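Local structure of beta-galactosidase (Bacillus circulans subsp. alkalophilus, 3TTY) at residues A[281-286]-A[426-431]; A[397-402]-A[437-442]; A[513-518]-A[549-554]. The protein hydrolyses terminal beta-galactosyl residues from beta-galactosides, as a trimeric glycoside hydrolase whose TIM barrel holds the galactose-binding pocket. One frame throughout, in Å; residues are numbered along the deposited sequence.

Contact 1 (A[281-286]-A[426-431]); sequences DTPFSF and EVHKYY
H428 meets S285 and F286 where the first turn of helix 284-296, in the TIM-barrel region, packs on helix 423-435 of the trimerisation region, a small polar and aromatic contact between two parts of the chain. On H428, whose CB points toward the other segment, chi1 of 178° sets CG anti to the backbone N. H428 NE2 donates a hydrogen bond to S285 OG at 2.7 Å, and the hydroxyl lies nearly in the ring plane, 14° out of it. S285 OG has a second partner in D432 OD1, one turn further along the histidine's helix. CB of F286 sits over one face of the imidazole, 4.0 Å from H428 NE2. The phenyl ring turns an edge to the histidine face in a T-shaped pair, the centroids 5.9 Å apart and the planes at 74°. P283, the N-cap residue of helix 284-296, adds CB at 4.1 Å from H428 CE1. Nearly one turn on from H428, Y431 CE2 comes to 3.5 Å from the carbonyl oxygen of S285, while the tyrosine hydroxyl bonds to N292 of the opposing helix. The serine hydroxyl thus links a histidine and an aspartate of the same helix, and its bond to NE2, with the phenyl edge against the ring face, probably fixes the rotation of the imidazole.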
loop_
_atom_site.group_PDB
_atom_site.type_symbol
_atom_site.label_atom_id
_atom_site.label_comp_id
_atom_site.label_asym_id
_atom_site.label_seq_id
_atom_site.Cartn_x
_atom_site.Cartn_y
_atom_site.Cartn_z
ATOM N N ASP A 281 -1.001 22.780 3.820
ATOM C CA ASP A 281 -1.961 21.930 4.524
ATOM C C ASP A 281 -1.782 21.872 6.039
ATOM O O ASP A 281 -2.635 21.340 6.752
ATOM C CB ASP A 281 -1.798 20.498 3.996
ATOM C CG ASP A 281 -3.068 19.951 3.399
ATOM O OD1 ASP A 281 -3.973 20.762 3.096
ATOM O OD2 ASP A 281 -3.160 18.715 3.223
ATOM N N THR A 282 -0.655 22.374 6.527
ATOM C CA THR A 282 -0.284 22.210 7.933
ATOM C C THR A 282 -0.983 23.234 8.829
ATOM O O THR A 282 -0.956 24.427 8.549
ATOM C CB THR A 282 1.255 22.324 8.100
ATOM O OG1 THR A 282 1.893 21.318 7.302
ATOM C CG2 THR A 282 1.681 22.158 9.562
ATOM N N PRO A 283 -1.615 22.771 9.914
ATOM C CA PRO A 283 -2.215 23.722 10.861
ATOM C C PRO A 283 -1.204 24.745 11.387
ATOM O O PRO A 283 -0.121 24.380 11.860
ATOM C CB PRO A 283 -2.708 22.822 11.995
ATOM C CG PRO A 283 -2.922 21.493 11.351
ATOM C CD PRO A 283 -1.860 21.372 10.296
ATOM N N PHE A 284 -1.560 26.022 11.313
ATOM C CA PHE A 284 -0.651 27.084 11.760
ATOM C C PHE A 284 -0.264 26.915 13.234
ATOM O O PHE A 284 0.871 27.223 13.620
ATOM C CB PHE A 284 -1.252 28.471 11.489
ATOM C CG PHE A 284 -1.851 28.609 10.106
ATOM C CD1 PHE A 284 -3.067 29.253 9.920
ATOM C CD2 PHE A 284 -1.198 28.080 8.991
ATOM C CE1 PHE A 284 -3.613 29.378 8.653
ATOM C CE2 PHE A 284 -1.744 28.195 7.715
ATOM C CZ PHE A 284 -2.949 28.846 7.546
ATOM N N SER A 285 -1.197 26.416 14.046
ATOM C CA SER A 285 -0.938 26.193 15.469
ATOM C C SER A 285 0.034 25.028 15.665
ATOM O O SER A 285 0.739 24.957 16.676
ATOM C CB SER A 285 -2.239 25.930 16.228
ATOM O OG SER A 285 -2.892 24.769 15.744
ATOM N N PHE A 286 0.074 24.123 14.692
ATOM C CA PHE A 286 1.047 23.050 14.737
ATOM C C PHE A 286 2.473 23.541 14.500
ATOM O O PHE A 286 3.383 23.176 15.247
ATOM C CB PHE A 286 0.725 21.913 13.759
ATOM C CG PHE A 286 1.725 20.795 13.821
ATOM C CD1 PHE A 286 1.616 19.807 14.789
ATOM C CD2 PHE A 286 2.807 20.762 12.957
ATOM C CE1 PHE A 286 2.556 18.788 14.877
ATOM C CE2 PHE A 286 3.749 19.742 13.035
ATOM C CZ PHE A 286 3.623 18.756 14.002
ATOM N N GLU A 426 -3.144 14.326 19.796
ATOM C CA GLU A 426 -3.703 14.624 21.114
ATOM C C GLU A 426 -2.954 15.759 21.790
ATOM O O GLU A 426 -3.576 16.669 22.319
ATOM C CB GLU A 426 -3.719 13.384 22.010
ATOM C CG GLU A 426 -4.526 12.242 21.441
ATOM C CD GLU A 426 -5.992 12.605 21.233
ATOM O OE1 GLU A 426 -6.666 13.036 22.200
ATOM O OE2 GLU A 426 -6.473 12.461 20.089
ATOM N N VAL A 427 -1.624 15.722 21.767
ATOM C CA VAL A 427 -0.864 16.806 22.382
ATOM C C VAL A 427 -1.256 18.138 21.730
ATOM O O VAL A 427 -1.466 19.139 22.417
ATOM C CB VAL A 427 0.674 16.588 22.305
ATOM C CG1 VAL A 427 1.413 17.850 22.736
ATOM C CG2 VAL A 427 1.109 15.418 23.185
ATOM N N HIS A 428 -1.380 18.133 20.404
ATOM C CA HIS A 428 -1.771 19.325 19.660
ATOM C C HIS A 428 -3.196 19.819 19.966
ATOM O O HIS A 428 -3.446 21.022 19.959
ATOM C CB HIS A 428 -1.586 19.111 18.148
ATOM C CG HIS A 428 -2.005 20.284 17.315
ATOM N ND1 HIS A 428 -3.050 20.228 16.417
ATOM C CD2 HIS A 428 -1.525 21.553 17.254
ATOM C CE1 HIS A 428 -3.198 21.407 15.841
ATOM N NE2 HIS A 428 -2.283 22.227 16.333
ATOM N N LYS A 429 -4.129 18.912 20.232
ATOM C CA LYS A 429 -5.497 19.344 20.547
ATOM C C LYS A 429 -5.481 20.271 21.753
ATOM O O LYS A 429 -6.251 21.231 21.818
ATOM C CB LYS A 429 -6.426 18.161 20.811
ATOM C CG LYS A 429 -6.778 17.357 19.576
ATOM C CD LYS A 429 -7.565 16.112 19.946
ATOM C CE LYS A 429 -8.003 15.371 18.696
ATOM N NZ LYS A 429 -8.492 14.020 19.006
ATOM N N TYR A 430 -4.599 19.983 22.707
ATOM C CA TYR A 430 -4.508 20.797 23.915
ATOM C C TYR A 430 -3.746 22.084 23.633
ATOM O O TYR A 430 -4.119 23.156 24.115
ATOM C CB TYR A 430 -3.875 20.011 25.076
ATOM C CG TYR A 430 -4.871 19.094 25.760
ATOM C CD1 TYR A 430 -5.609 19.526 26.863
ATOM C CD2 TYR A 430 -5.110 17.818 25.278
ATOM C CE1 TYR A 430 -6.547 18.697 27.466
ATOM C CE2 TYR A 430 -6.035 16.990 25.875
ATOM C CZ TYR A 430 -6.747 17.427 26.970
ATOM O OH TYR A 430 -7.671 16.584 27.557
ATOM N N TYR A 431 -2.681 21.980 22.845
ATOM C CA TYR A 431 -1.903 23.158 22.484
ATOM C C TYR A 431 -2.729 24.157 21.653
ATOM O O TYR A 431 -2.686 25.350 21.902
ATOM C CB TYR A 431 -0.631 22.765 21.740
ATOM C CG TYR A 431 0.298 23.934 21.490
ATOM C CD1 TYR A 431 1.255 24.299 22.433
ATOM C CD2 TYR A 431 0.212 24.684 20.316
ATOM C CE1 TYR A 431 2.111 25.366 22.209
ATOM C CE2 TYR A 431 1.066 25.750 20.086
ATOM C CZ TYR A 431 2.006 26.090 21.034
ATOM O OH TYR A 431 2.844 27.150 20.817
#

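Contact 2 (A[397-402]-A[437-442]); sequences AKVAVM and QNIQTD
V399 and V401 hold D442 between them, joining two neighbouring parallel strands, 399-402 and 441-444, through their backbones. D442 N donates to V399 O at 3.0 Å, in the carbonyl plane, and D442 O accepts from V401 N at 2.8 Å, so both backbone polar atoms of D442 are bound to the one neighbouring strand. V399 O also receives a CA-H contact from T441 CA at 3.2 Å. Toward the start of the strands the direct bonding gives way to water: a single molecule accepts from K398 N and donates to Q440 O, each at 2.7 Å, bridging two groups that stand 4.0 Å apart. T441 O is taken by N292 ND2 of helix 284-296. The carboxylate of D442 lies against the methyl of A397, with OD1 3.4 Å from A397 CB, yet its charge is met elsewhere: OD1 forms a salt bridge with R295 NH2 and a hydrogen bond with S395 OG, and OD2 bonds to Y453 OH. Q440 has CG anti to its backbone N (chi1 -179°) and packs this carbon beside A397; its OE1 accepts from the backbone N of E621, and its NE2 bonds to S395 OG. Away from the D442 side, V399 CG2 touches I439 CG2 at 3.8 Å, and V399 and T441 lie side by side, both reaching L434 of helix 423-435. N438, with positive phi, closes that helix in a Schellman motif. Strand 399-402, the helical connection ending in 423-435 and the adjacent parallel strand 441-444 form a beta-alpha-beta crossover, at the edge of this chain's mixed sheet.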
loop_
_atom_site.group_PDB
_atom_site.type_symbol
_atom_site.label_atom_id
_atom_site.label_comp_id
_atom_site.label_asym_id
_atom_site.label_seq_id
_atom_site.Cartn_x
_atom_site.Cartn_y
_atom_site.Cartn_z
ATOM N N ALA A 397 5.670 32.091 29.998
ATOM C CA ALA A 397 4.486 31.250 30.086
ATOM C C ALA A 397 4.208 30.810 31.512
ATOM O O ALA A 397 5.141 30.561 32.285
ATOM C CB ALA A 397 4.636 30.028 29.189
ATOM N N LYS A 398 2.920 30.723 31.846
ATOM C CA LYS A 398 2.467 30.183 33.128
ATOM C C LYS A 398 1.797 28.853 32.868
ATOM O O LYS A 398 1.384 28.167 33.798
ATOM C CB LYS A 398 1.454 31.114 33.813
ATOM C CG LYS A 398 1.973 32.493 34.168
ATOM C CD LYS A 398 3.202 32.428 35.038
ATOM C CE LYS A 398 3.677 33.835 35.387
ATOM N NZ LYS A 398 2.585 34.663 36.007
ATOM N N VAL A 399 1.670 28.501 31.594
ATOM C CA VAL A 399 1.070 27.231 31.224
ATOM C C VAL A 399 2.094 26.396 30.444
ATOM O O VAL A 399 2.751 26.907 29.534
ATOM C CB VAL A 399 -0.206 27.452 30.378
ATOM C CG1 VAL A 399 -0.808 26.123 29.932
ATOM C CG2 VAL A 399 -1.222 28.292 31.153
ATOM N N ALA A 400 2.234 25.121 30.807
ATOM C CA ALA A 400 3.163 24.218 30.125
ATOM C C ALA A 400 2.446 22.986 29.592
ATOM O O ALA A 400 1.480 22.514 30.195
ATOM C CB ALA A 400 4.280 23.804 31.045
ATOM N N VAL A 401 2.919 22.477 28.458
ATOM C CA VAL A 401 2.438 21.214 27.921
ATOM C C VAL A 401 3.600 20.276 27.577
ATOM O O VAL A 401 4.547 20.638 26.862
ATOM C CB VAL A 401 1.475 21.398 26.729
ATOM C CG1 VAL A 401 1.840 22.624 25.945
ATOM C CG2 VAL A 401 1.455 20.150 25.859
ATOM N N MET A 402 3.505 19.073 28.127
ATOM C CA MET A 402 4.581 18.106 28.116
ATOM C C MET A 402 4.510 17.241 26.878
ATOM O O MET A 402 3.427 16.896 26.405
ATOM C CB MET A 402 4.484 17.202 29.349
ATOM C CG MET A 402 4.910 17.843 30.647
ATOM S SD MET A 402 4.595 16.750 32.042
ATOM C CE MET A 402 5.521 17.579 33.327
ATOM N N GLN A 437 -6.547 31.085 22.264
ATOM C CA GLN A 437 -6.903 32.058 23.279
ATOM C C GLN A 437 -5.713 32.942 23.608
ATOM O O GLN A 437 -5.780 33.766 24.514
ATOM C CB GLN A 437 -7.454 31.370 24.539
ATOM C CG GLN A 437 -8.676 30.499 24.243
ATOM C CD GLN A 437 -9.197 29.754 25.466
ATOM O OE1 GLN A 437 -8.974 30.172 26.602
ATOM N NE2 GLN A 437 -9.898 28.649 25.235
ATOM N N ASN A 438 -4.634 32.779 22.847
ATOM C CA ASN A 438 -3.430 33.570 23.057
ATOM C C ASN A 438 -2.902 33.412 24.489
ATOM O O ASN A 438 -2.384 34.357 25.090
ATOM C CB ASN A 438 -3.677 35.051 22.720
ATOM C CG ASN A 438 -4.183 35.256 21.291
ATOM O OD1 ASN A 438 -3.744 34.582 20.354
ATOM N ND2 ASN A 438 -5.115 36.185 21.123
ATOM N N ILE A 439 -3.049 32.211 25.036
ATOM C CA ILE A 439 -2.476 31.914 26.342
ATOM C C ILE A 439 -1.042 31.515 26.096
ATOM O O ILE A 439 -0.780 30.546 25.387
ATOM C CB ILE A 439 -3.196 30.742 27.057
ATOM C CG1 ILE A 439 -4.712 30.971 27.139
ATOM C CG2 ILE A 439 -2.606 30.526 28.444
ATOM C CD1 ILE A 439 -5.127 31.911 28.245
ATOM N N GLN A 440 -0.111 32.268 26.664
ATOM C CA GLN A 440 1.303 31.991 26.478
ATOM C C GLN A 440 1.633 30.624 27.068
ATOM O O GLN A 440 1.323 30.349 28.227
ATOM C CB GLN A 440 2.137 33.073 27.148
ATOM C CG GLN A 440 3.635 32.890 26.981
ATOM C CD GLN A 440 4.107 33.129 25.550
ATOM O OE1 GLN A 440 3.369 33.671 24.711
ATOM N NE2 GLN A 440 5.344 32.715 25.265
ATOM N N THR A 441 2.255 29.767 26.267
ATOM C CA THR A 441 2.490 28.390 26.675
ATOM C C THR A 441 3.873 27.901 26.247
ATOM O O THR A 441 4.390 28.296 25.198
ATOM C CB THR A 441 1.442 27.461 26.048
ATOM O OG1 THR A 441 1.558 27.545 24.628
ATOM C CG2 THR A 441 0.048 27.889 26.417
ATOM N N ASP A 442 4.472 27.052 27.072
ATOM C CA ASP A 442 5.731 26.392 26.739
ATOM C C ASP A 442 5.511 24.904 26.563
ATOM O O ASP A 442 4.871 24.266 27.404
ATOM C CB ASP A 442 6.742 26.534 27.872
ATOM C CG ASP A 442 7.191 27.942 28.075
ATOM O OD1 ASP A 442 7.055 28.750 27.129
ATOM O OD2 ASP A 442 7.701 28.222 29.180
HETATM O O HOH W 1 0.869 31.757 30.443
#

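Contact 3 (A[513-518]-A[549-554]); sequences WAEEID and VIHAET
A two-stranded antiparallel sheet with a classic beta bulge pairs W513-E516 with V549-H551. W513 and H551 form a hydrogen-bonded pair, W513 N to H551 O at 2.9 Å and H551 N to W513 O at 2.6 Å. Beyond it A514 and I550 are a non-hydrogen-bonded pair in which A514 CB touches I550 CG2. E515 and E516 both face V549: E515 N donates to V549 O, and V549 N donates to E516 O at 2.8 Å, nearly along the C=O axis. At the bulge the E515 side chain points toward the other strand, with CG anti to its backbone N (chi1 172°) and the chain extended beyond it. H551 NE2 donates to E515 OE1 at 2.8 Å, the carboxylate and imidazole planes only 9° apart. The six-membered ring of the W513 indole lies near parallel to the imidazole (19°) but slid apart, so that they barely overlap, with W513 CE3 3.2 Å from H551 CD2. An alanine in place of H551 would probably leave E515 OE1 without this donor and open a gap beside the indole. R507 makes a cation-pi contact with W513 and a salt bridge with E553. R371 of the third subunit bonds to E515 OE2 through its backbone N and forms a salt bridge with E516 OE1.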
loop_
_atom_site.group_PDB
_atom_site.type_symbol
_atom_site.label_atom_id
_atom_site.label_comp_id
_atom_site.label_asym_id
_atom_site.label_seq_id
_atom_site.Cartn_x
_atom_site.Cartn_y
_atom_site.Cartn_z
ATOM N N TRP A 513 -9.723 5.933 39.770
ATOM C CA TRP A 513 -9.255 4.636 39.330
ATOM C C TRP A 513 -9.872 4.377 37.982
ATOM O O TRP A 513 -11.086 4.335 37.866
ATOM C CB TRP A 513 -9.696 3.530 40.294
ATOM C CG TRP A 513 -9.557 2.165 39.706
ATOM C CD1 TRP A 513 -8.515 1.703 38.958
ATOM C CD2 TRP A 513 -10.493 1.081 39.800
ATOM N NE1 TRP A 513 -8.736 0.399 38.591
ATOM C CE2 TRP A 513 -9.947 -0.005 39.087
ATOM C CE3 TRP A 513 -11.732 0.924 40.421
ATOM C CZ2 TRP A 513 -10.599 -1.228 38.971
ATOM C CZ3 TRP A 513 -12.377 -0.283 40.307
ATOM C CH2 TRP A 513 -11.811 -1.348 39.585
ATOM N N ALA A 514 -9.033 4.213 36.965
ATOM C CA ALA A 514 -9.501 3.830 35.640
ATOM C C ALA A 514 -9.555 2.294 35.510
ATOM O O ALA A 514 -8.514 1.618 35.448
ATOM C CB ALA A 514 -8.607 4.432 34.579
ATOM N N GLU A 515 -10.770 1.753 35.463
ATOM C CA GLU A 515 -10.981 0.306 35.405
ATOM C C GLU A 515 -10.643 -0.336 34.059
ATOM O O GLU A 515 -9.895 -1.312 34.006
ATOM C CB GLU A 515 -12.419 -0.038 35.776
ATOM C CG GLU A 515 -12.780 -1.488 35.564
ATOM C CD GLU A 515 -14.199 -1.795 36.013
ATOM O OE1 GLU A 515 -14.709 -1.068 36.885
ATOM O OE2 GLU A 515 -14.809 -2.751 35.489
ATOM N N GLU A 516 -11.212 0.194 32.979
ATOM C CA GLU A 516 -10.974 -0.358 31.642
ATOM C C GLU A 516 -11.102 0.736 30.592
ATOM O O GLU A 516 -11.680 1.790 30.853
ATOM C CB GLU A 516 -11.935 -1.515 31.325
ATOM C CG GLU A 516 -13.414 -1.127 31.317
ATOM C CD GLU A 516 -14.315 -2.316 31.079
ATOM O OE1 GLU A 516 -15.539 -2.121 30.951
ATOM O OE2 GLU A 516 -13.801 -3.456 31.029
ATOM N N ILE A 517 -10.562 0.490 29.407
ATOM C CA ILE A 517 -10.618 1.501 28.367
ATOM C C ILE A 517 -11.300 0.954 27.108
ATOM O O ILE A 517 -11.050 -0.182 26.692
ATOM C CB ILE A 517 -9.213 2.087 28.058
ATOM C CG1 ILE A 517 -9.343 3.458 27.379
ATOM C CG2 ILE A 517 -8.374 1.098 27.238
ATOM C CD1 ILE A 517 -8.020 4.210 27.232
ATOM N N ASP A 518 -12.173 1.768 26.522
ATOM C CA ASP A 518 -12.946 1.375 25.352
ATOM C C ASP A 518 -12.510 2.113 24.075
ATOM O O ASP A 518 -12.499 3.343 24.027
ATOM C CB ASP A 518 -14.425 1.629 25.613
ATOM C CG ASP A 518 -15.302 1.131 24.490
ATOM O OD1 ASP A 518 -14.980 0.063 23.926
ATOM O OD2 ASP A 518 -16.298 1.814 24.169
ATOM N N VAL A 549 -13.167 4.152 31.313
ATOM C CA VAL A 549 -14.267 3.955 32.269
ATOM C C VAL A 549 -13.672 4.040 33.660
ATOM O O VAL A 549 -12.911 3.158 34.050
ATOM C CB VAL A 549 -14.947 2.593 32.073
ATOM C CG1 VAL A 549 -16.061 2.381 33.102
ATOM C CG2 VAL A 549 -15.492 2.487 30.665
ATOM N N ILE A 550 -13.976 5.104 34.402
ATOM C CA ILE A 550 -13.234 5.367 35.646
ATOM C C ILE A 550 -14.103 5.465 36.897
ATOM O O ILE A 550 -15.324 5.560 36.803
ATOM C CB ILE A 550 -12.409 6.654 35.527
ATOM C CG1 ILE A 550 -13.325 7.880 35.554
ATOM C CG2 ILE A 550 -11.601 6.644 34.239
ATOM C CD1 ILE A 550 -12.568 9.182 35.486
ATOM N N HIS A 551 -13.468 5.433 38.068
ATOM C CA HIS A 551 -14.192 5.616 39.325
ATOM C C HIS A 551 -13.624 6.758 40.147
ATOM O O HIS A 551 -12.424 6.797 40.429
ATOM C CB HIS A 551 -14.164 4.342 40.167
ATOM C CG HIS A 551 -14.656 3.129 39.448
ATOM N ND1 HIS A 551 -15.966 2.702 39.518
ATOM C CD2 HIS A 551 -14.015 2.255 38.633
ATOM C CE1 HIS A 551 -16.106 1.609 38.787
ATOM N NE2 HIS A 551 -14.939 1.318 38.240
ATOM N N ALA A 552 -14.488 7.681 40.553
ATOM C CA ALA A 552 -14.053 8.768 41.427
ATOM C C ALA A 552 -13.788 8.219 42.825
ATOM O O ALA A 552 -14.651 7.584 43.423
ATOM C CB ALA A 552 -15.095 9.869 41.476
ATOM N N GLU A 553 -12.584 8.451 43.329
ATOM C CA GLU A 553 -12.212 8.006 44.658
ATOM C C GLU A 553 -12.148 9.214 45.581
ATOM O O GLU A 553 -12.939 9.321 46.515
ATOM C CB GLU A 553 -10.879 7.241 44.619
ATOM C CG GLU A 553 -10.971 5.964 43.790
ATOM C CD GLU A 553 -9.712 5.114 43.811
ATOM O OE1 GLU A 553 -8.615 5.627 43.487
ATOM O OE2 GLU A 553 -9.827 3.914 44.137
ATOM N N THR A 554 -11.222 10.126 45.311
ATOM C CA THR A 554 -11.139 11.376 46.057
ATOM C C THR A 554 -11.611 12.551 45.195
ATOM O O THR A 554 -11.888 13.649 45.695
ATOM C CB THR A 554 -9.695 11.643 46.542
ATOM O OG1 THR A 554 -9.413 10.809 47.678
ATOM C CG2 THR A 554 -9.536 13.085 46.975
#

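How the contacts relate
Along the chain the order is 281-286, 397-402, 426-431, 437-442, so the segments of contacts 1 and 2 alternate; contact 3 comes afterwards. Helix 423-435 is common ground: it meets the barrel region in contact 1 and leads into strand 441-444 of contact 2, packing against both helix 284-296 and that edge strand. The centres of contacts 1 and 2 are about 14 Å apart and they touch directly, Y431 CE1 lying 3.3 Å from T441 OG1. Contact 3 is remote, its centre about 28 Å from each of the other two, in a separate two-stranded antiparallel pairing of the trimerisation region, to which contact 2 also belongs. Contact 2 touches no other chain, contact 1 only at D281, which packs on L521 of the second subunit, while contact 3 borders the third subunit.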